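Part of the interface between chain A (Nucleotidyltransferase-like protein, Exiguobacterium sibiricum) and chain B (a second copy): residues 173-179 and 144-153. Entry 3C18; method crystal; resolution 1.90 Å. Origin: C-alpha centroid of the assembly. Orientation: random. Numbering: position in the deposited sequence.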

ATOM      1  N   GLU A 173       6.837  12.156   9.288  1.00 45.30           N
ATOM      2  CA  GLU A 173       5.629  12.935   9.026  1.00 47.03           C
ATOM      3  C   GLU A 173       5.413  13.175   7.546  1.00 46.52           C
ATOM      4  O   GLU A 173       6.166  12.685   6.708  1.00 44.35           O
ATOM      5  CB  GLU A 173       5.721  14.297   9.714  1.00 47.56           C
ATOM      6  CG  GLU A 173       5.724  14.225  11.234  1.00 54.70           C
ATOM      7  CD  GLU A 173       6.153  15.538  11.876  1.00 63.27           C
ATOM      8  OE1 GLU A 173       7.077  16.200  11.327  1.00 63.37           O
ATOM      9  OE2 GLU A 173       5.576  15.898  12.931  1.00 69.69           O
ATOM     10  N   VAL A 174       4.394  13.975   7.244  1.00 44.99           N
ATOM     11  CA  VAL A 174       4.069  14.313   5.850  1.00 44.07           C
ATOM     12  C   VAL A 174       5.171  15.180   5.251  1.00 38.27           C
ATOM     13  O   VAL A 174       5.444  15.126   4.056  1.00 38.24           O
ATOM     14  CB  VAL A 174       2.683  15.021   5.705  1.00 45.03           C
ATOM     15  CG1 VAL A 174       2.407  15.363   4.241  1.00 46.28           C
ATOM     16  CG2 VAL A 174       1.574  14.117   6.239  1.00 50.41           C
ATOM     17  N   VAL A 175       5.806  15.964   6.106  1.00 37.54           N
ATOM     18  CA  VAL A 175       6.883  16.861   5.672  1.00 38.37           C
ATOM     19  C   VAL A 175       8.219  16.245   5.992  1.00 38.93           C
ATOM     20  O   VAL A 175       9.071  16.833   6.661  1.00 41.50           O
ATOM     21  CB  VAL A 175       6.806  18.290   6.275  1.00 38.78           C
ATOM     22  CG1 VAL A 175       5.580  19.007   5.728  1.00 42.52           C
ATOM     23  CG2 VAL A 175       6.841  18.267   7.827  1.00 41.27           C
ATOM     24  N   VAL A 176       8.409  15.061   5.463  1.00 38.20           N
ATOM     25  CA  VAL A 176       9.607  14.283   5.751  1.00 38.96           C
ATOM     26  C   VAL A 176      10.925  14.923   5.296  1.00 39.14           C
ATOM     27  O   VAL A 176      11.952  14.779   5.972  1.00 40.93           O
ATOM     28  CB  VAL A 176       9.500  12.861   5.187  1.00 40.15           C
ATOM     29  CG1 VAL A 176       9.776  12.871   3.677  1.00 40.05           C
ATOM     30  CG2 VAL A 176      10.452  11.939   5.961  1.00 39.68           C
ATOM     31  N   TRP A 177      10.918  15.626   4.169  1.00 38.31           N
ATOM     32  CA  TRP A 177      12.169  16.271   3.667  1.00 36.14           C
ATOM     33  C   TRP A 177      12.657  17.361   4.603  1.00 38.71           C
ATOM     34  O   TRP A 177      13.855  17.614   4.739  1.00 31.62           O
ATOM     35  CB  TRP A 177      12.040  16.819   2.226  1.00 34.62           C
ATOM     36  CG  TRP A 177      12.036  15.714   1.238  1.00 32.46           C
ATOM     37  CD1 TRP A 177      11.006  15.321   0.451  1.00 34.24           C
ATOM     38  CD2 TRP A 177      13.089  14.775   1.015  1.00 31.99           C
ATOM     39  NE1 TRP A 177      11.354  14.206  -0.271  1.00 37.37           N
ATOM     40  CE2 TRP A 177      12.634  13.852   0.051  1.00 31.70           C
ATOM     41  CE3 TRP A 177      14.371  14.623   1.535  1.00 33.43           C
ATOM     42  CZ2 TRP A 177      13.423  12.801  -0.414  1.00 30.19           C
ATOM     43  CZ3 TRP A 177      15.163  13.569   1.063  1.00 31.02           C
ATOM     44  CH2 TRP A 177      14.681  12.676   0.108  1.00 31.33           C
ATOM     45  N   GLU A 178      11.698  17.992   5.259  1.00 41.69           N
ATOM     46  CA  GLU A 178      12.002  19.033   6.251  1.00 46.37           C
ATOM     47  C   GLU A 178      12.714  18.380   7.423  1.00 43.14           C
ATOM     48  O   GLU A 178      13.736  18.853   7.895  1.00 46.01           O
ATOM     49  CB  GLU A 178      10.715  19.686   6.769  1.00 49.12           C
ATOM     50  CG  GLU A 178       9.853  20.343   5.688  1.00 58.72           C
ATOM     51  CD  GLU A 178      10.385  21.690   5.254  1.00 69.91           C
ATOM     52  OE1 GLU A 178      11.566  21.982   5.557  1.00 76.19           O
ATOM     53  OE2 GLU A 178       9.622  22.458   4.618  1.00 74.35           O
ATOM     54  N   GLN A 179      12.118  17.294   7.890  1.00 42.87           N
ATOM     55  CA  GLN A 179      12.660  16.507   8.998  1.00 39.96           C
ATOM     56  C   GLN A 179      14.047  16.029   8.651  1.00 40.40           C
ATOM     57  O   GLN A 179      14.932  16.042   9.489  1.00 41.30           O
ATOM     58  CB  GLN A 179      11.800  15.280   9.296  1.00 38.21           C
ATOM     59  CG  GLN A 179      10.439  15.537   9.900  1.00 39.56           C
ATOM     60  CD  GLN A 179       9.674  14.251  10.219  1.00 44.59           C
ATOM     61  OE1 GLN A 179       9.144  13.584   9.322  1.00 39.22           O
ATOM     62  NE2 GLN A 179       9.575  13.915  11.510  1.00 38.42           N
TER
ATOM     63  N   GLY B 144       4.480  26.546   1.249  1.00 47.30           N
ATOM     64  CA  GLY B 144       5.871  26.748   0.848  1.00 48.04           C
ATOM     65  C   GLY B 144       6.820  25.597   1.120  1.00 47.74           C
ATOM     66  O   GLY B 144       8.037  25.792   1.171  1.00 48.60           O
ATOM     67  N   ASN B 145       6.248  24.409   1.316  1.00 47.53           N
ATOM     68  CA  ASN B 145       7.025  23.155   1.511  1.00 46.06           C
ATOM     69  C   ASN B 145       7.271  22.462   0.172  1.00 43.60           C
ATOM     70  O   ASN B 145       6.665  21.446  -0.141  1.00 40.90           O
ATOM     71  CB  ASN B 145       6.297  22.172   2.424  1.00 46.86           C
ATOM     72  CG  ASN B 145       6.120  22.687   3.840  1.00 54.32           C
ATOM     73  OD1 ASN B 145       5.051  22.538   4.439  1.00 49.40           O
ATOM     74  ND2 ASN B 145       7.163  23.307   4.373  1.00 57.84           N
ATOM     75  N   TYR B 146       8.217  22.986  -0.580  1.00 42.63           N
ATOM     76  CA  TYR B 146       8.367  22.624  -1.995  1.00 42.01           C
ATOM     77  C   TYR B 146       8.905  21.224  -2.258  1.00 40.89           C
ATOM     78  O   TYR B 146       8.517  20.574  -3.226  1.00 40.21           O
ATOM     79  CB  TYR B 146       9.215  23.659  -2.737  1.00 40.45           C
ATOM     80  CG  TYR B 146       8.611  25.053  -2.718  1.00 47.64           C
ATOM     81  CD1 TYR B 146       7.269  25.240  -2.993  1.00 55.29           C
ATOM     82  CD2 TYR B 146       9.383  26.176  -2.424  1.00 50.94           C
ATOM     83  CE1 TYR B 146       6.700  26.494  -2.975  1.00 61.61           C
ATOM     84  CE2 TYR B 146       8.820  27.442  -2.411  1.00 58.79           C
ATOM     85  CZ  TYR B 146       7.474  27.587  -2.685  1.00 61.15           C
ATOM     86  OH  TYR B 146       6.874  28.824  -2.682  1.00 66.66           O
ATOM     87  N   TYR B 147       9.795  20.769  -1.391  1.00 39.86           N
ATOM     88  CA  TYR B 147      10.449  19.461  -1.587  1.00 36.14           C
ATOM     89  C   TYR B 147       9.458  18.348  -1.322  1.00 33.92           C
ATOM     90  O   TYR B 147       9.471  17.324  -1.976  1.00 32.73           O
ATOM     91  CB  TYR B 147      11.683  19.296  -0.707  1.00 38.49           C
ATOM     92  CG  TYR B 147      12.887  20.044  -1.204  1.00 42.49           C
ATOM     93  CD1 TYR B 147      12.757  21.108  -2.076  1.00 44.43           C
ATOM     94  CD2 TYR B 147      14.157  19.741  -0.736  1.00 49.69           C
ATOM     95  CE1 TYR B 147      13.852  21.808  -2.510  1.00 44.00           C
ATOM     96  CE2 TYR B 147      15.262  20.455  -1.159  1.00 47.25           C
ATOM     97  CZ  TYR B 147      15.108  21.474  -2.049  1.00 45.98           C
ATOM     98  OH  TYR B 147      16.218  22.173  -2.469  1.00 49.01           O
ATOM     99  N   ASP B 148       8.585  18.593  -0.360  1.00 30.44           N
ATOM    100  CA  ASP B 148       7.574  17.640   0.033  1.00 32.53           C
ATOM    101  C   ASP B 148       6.377  17.712  -0.912  1.00 34.02           C
ATOM    102  O   ASP B 148       5.735  16.714  -1.226  1.00 35.35           O
ATOM    103  CB  ASP B 148       7.180  17.847   1.490  1.00 31.12           C
ATOM    104  CG  ASP B 148       8.262  17.361   2.433  1.00 39.99           C
ATOM    105  OD1 ASP B 148       8.458  16.121   2.503  1.00 40.78           O
ATOM    106  OD2 ASP B 148       8.909  18.203   3.098  1.00 46.15           O
ATOM    107  N   ALA B 149       6.125  18.901  -1.417  1.00 34.43           N
ATOM    108  CA  ALA B 149       5.073  19.079  -2.412  1.00 36.49           C
ATOM    109  C   ALA B 149       5.458  18.329  -3.706  1.00 35.31           C
ATOM    110  O   ALA B 149       4.637  17.685  -4.356  1.00 35.83           O
ATOM    111  CB  ALA B 149       4.835  20.609  -2.691  1.00 36.22           C
ATOM    112  N   TYR B 150       6.728  18.404  -4.050  1.00 34.23           N
ATOM    113  CA  TYR B 150       7.219  17.799  -5.287  1.00 35.37           C
ATOM    114  C   TYR B 150       7.003  16.301  -5.247  1.00 36.15           C
ATOM    115  O   TYR B 150       6.726  15.674  -6.246  1.00 35.24           O
ATOM    116  CB  TYR B 150       8.691  18.135  -5.531  1.00 37.08           C
ATOM    117  CG  TYR B 150       9.268  17.605  -6.826  1.00 32.39           C
ATOM    118  CD1 TYR B 150       9.676  16.288  -6.943  1.00 38.40           C
ATOM    119  CD2 TYR B 150       9.484  18.443  -7.898  1.00 37.70           C
ATOM    120  CE1 TYR B 150      10.254  15.816  -8.125  1.00 35.59           C
ATOM    121  CE2 TYR B 150      10.043  17.979  -9.076  1.00 38.05           C
ATOM    122  CZ  TYR B 150      10.415  16.666  -9.188  1.00 33.36           C
ATOM    123  OH  TYR B 150      10.981  16.209 -10.354  1.00 38.68           O
ATOM    124  N   THR B 151       7.033  15.754  -4.048  1.00 37.68           N
ATOM    125  CA  THR B 151       6.897  14.326  -3.849  1.00 36.82           C
ATOM    126  C   THR B 151       5.499  13.882  -4.194  1.00 37.61           C
ATOM    127  O   THR B 151       5.290  12.873  -4.845  1.00 37.62           O
ATOM    128  CB  THR B 151       7.199  13.936  -2.376  1.00 38.17           C
ATOM    129  OG1 THR B 151       8.592  14.140  -2.103  1.00 44.43           O
ATOM    130  CG2 THR B 151       6.858  12.476  -2.136  1.00 40.39           C
ATOM    131  N   HIS B 152       4.525  14.661  -3.753  1.00 38.95           N
ATOM    132  CA  HIS B 152       3.124  14.279  -3.928  1.00 36.36           C
ATOM    133  C   HIS B 152       2.660  14.586  -5.303  1.00 35.39           C
ATOM    134  O   HIS B 152       1.845  13.874  -5.852  1.00 34.55           O
ATOM    135  CB  HIS B 152       2.220  14.958  -2.901  1.00 38.16           C
ATOM    136  CG  HIS B 152       2.441  14.446  -1.531  1.00 38.83           C
ATOM    137  ND1 HIS B 152       1.811  13.319  -1.056  1.00 43.31           N
ATOM    138  CD2 HIS B 152       3.282  14.854  -0.554  1.00 40.52           C
ATOM    139  CE1 HIS B 152       2.237  13.069   0.169  1.00 45.52           C
ATOM    140  NE2 HIS B 152       3.126  13.988   0.498  1.00 45.03           N
ATOM    141  N   VAL B 153       3.164  15.683  -5.839  1.00 33.89           N
ATOM    142  CA  VAL B 153       2.800  16.079  -7.194  1.00 36.62           C
ATOM    143  C   VAL B 153       3.316  15.018  -8.153  1.00 36.03           C
ATOM    144  O   VAL B 153       2.660  14.609  -9.103  1.00 34.96           O
ATOM    145  CB  VAL B 153       3.358  17.465  -7.572  1.00 37.42           C
ATOM    146  CG1 VAL B 153       3.159  17.724  -9.055  1.00 31.74           C
ATOM    147  CG2 VAL B 153       2.657  18.516  -6.751  1.00 34.24           C
TER

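The first turn of an α-helix leaves backbone N-H groups without partners from its own chain, and an acidic side chain from a neighbouring molecule can supply the missing acceptor. The contact between these two copies is a worked example. B:Asp148, in the first turn of its own helix, points its side chain toward chain A, where a helix begins just after A:Val175. The hydrogen bond from A:Trp177 N to B:Asp148 OD1 is 3.0 Å long and nearly linear, with an N-H...acceptor angle of 173°. A:Val176 N lies 3.1 Å from B:Asp148 OD1, but its angle is too poor for a hydrogen bond. B:Asp148 is buried, and it has more of its surface covered by the opposing stretch than any other residue here.

Two weaker bonds extend this anchor. The indole A:Trp177 NE1 donates to B:Thr151 OG1 at 3.3 Å, the hydroxyl lying at the ring edge, near its plane; the length and the 138° angle mark it as weak. B:Thr151 lies three residues, about one turn, beyond B:Asp148, so the backbone N and the indole NE1 of A:Trp177 meet successive turns of the same helix. B:Asn145 ND2 approaches A:Glu178 OE2 to 2.6 Å, yet an angle of 115° leaves this bond weak too. A:Glu178 OE2 also lies 4.6 Å from B:Asp148 OD2, a proximity of like charges.

Packing fills in around these polar contacts. The backbones come nearest at A:Val175 and B:Asp148, whose CA atoms are 5.7 Å apart. A:Trp177 CB rests 3.9 Å from B:Tyr147 CB, an apolar contact made near the backbone, and the tyrosine's end leads away. A:Val175 CG1 lies 3.8 Å from B:Asn145 OD1, while A:Val174 CG1 reaches within 4.1 Å of B:His152 NE2. Together the stretches bury 398 Å² of surface, summed over both sides.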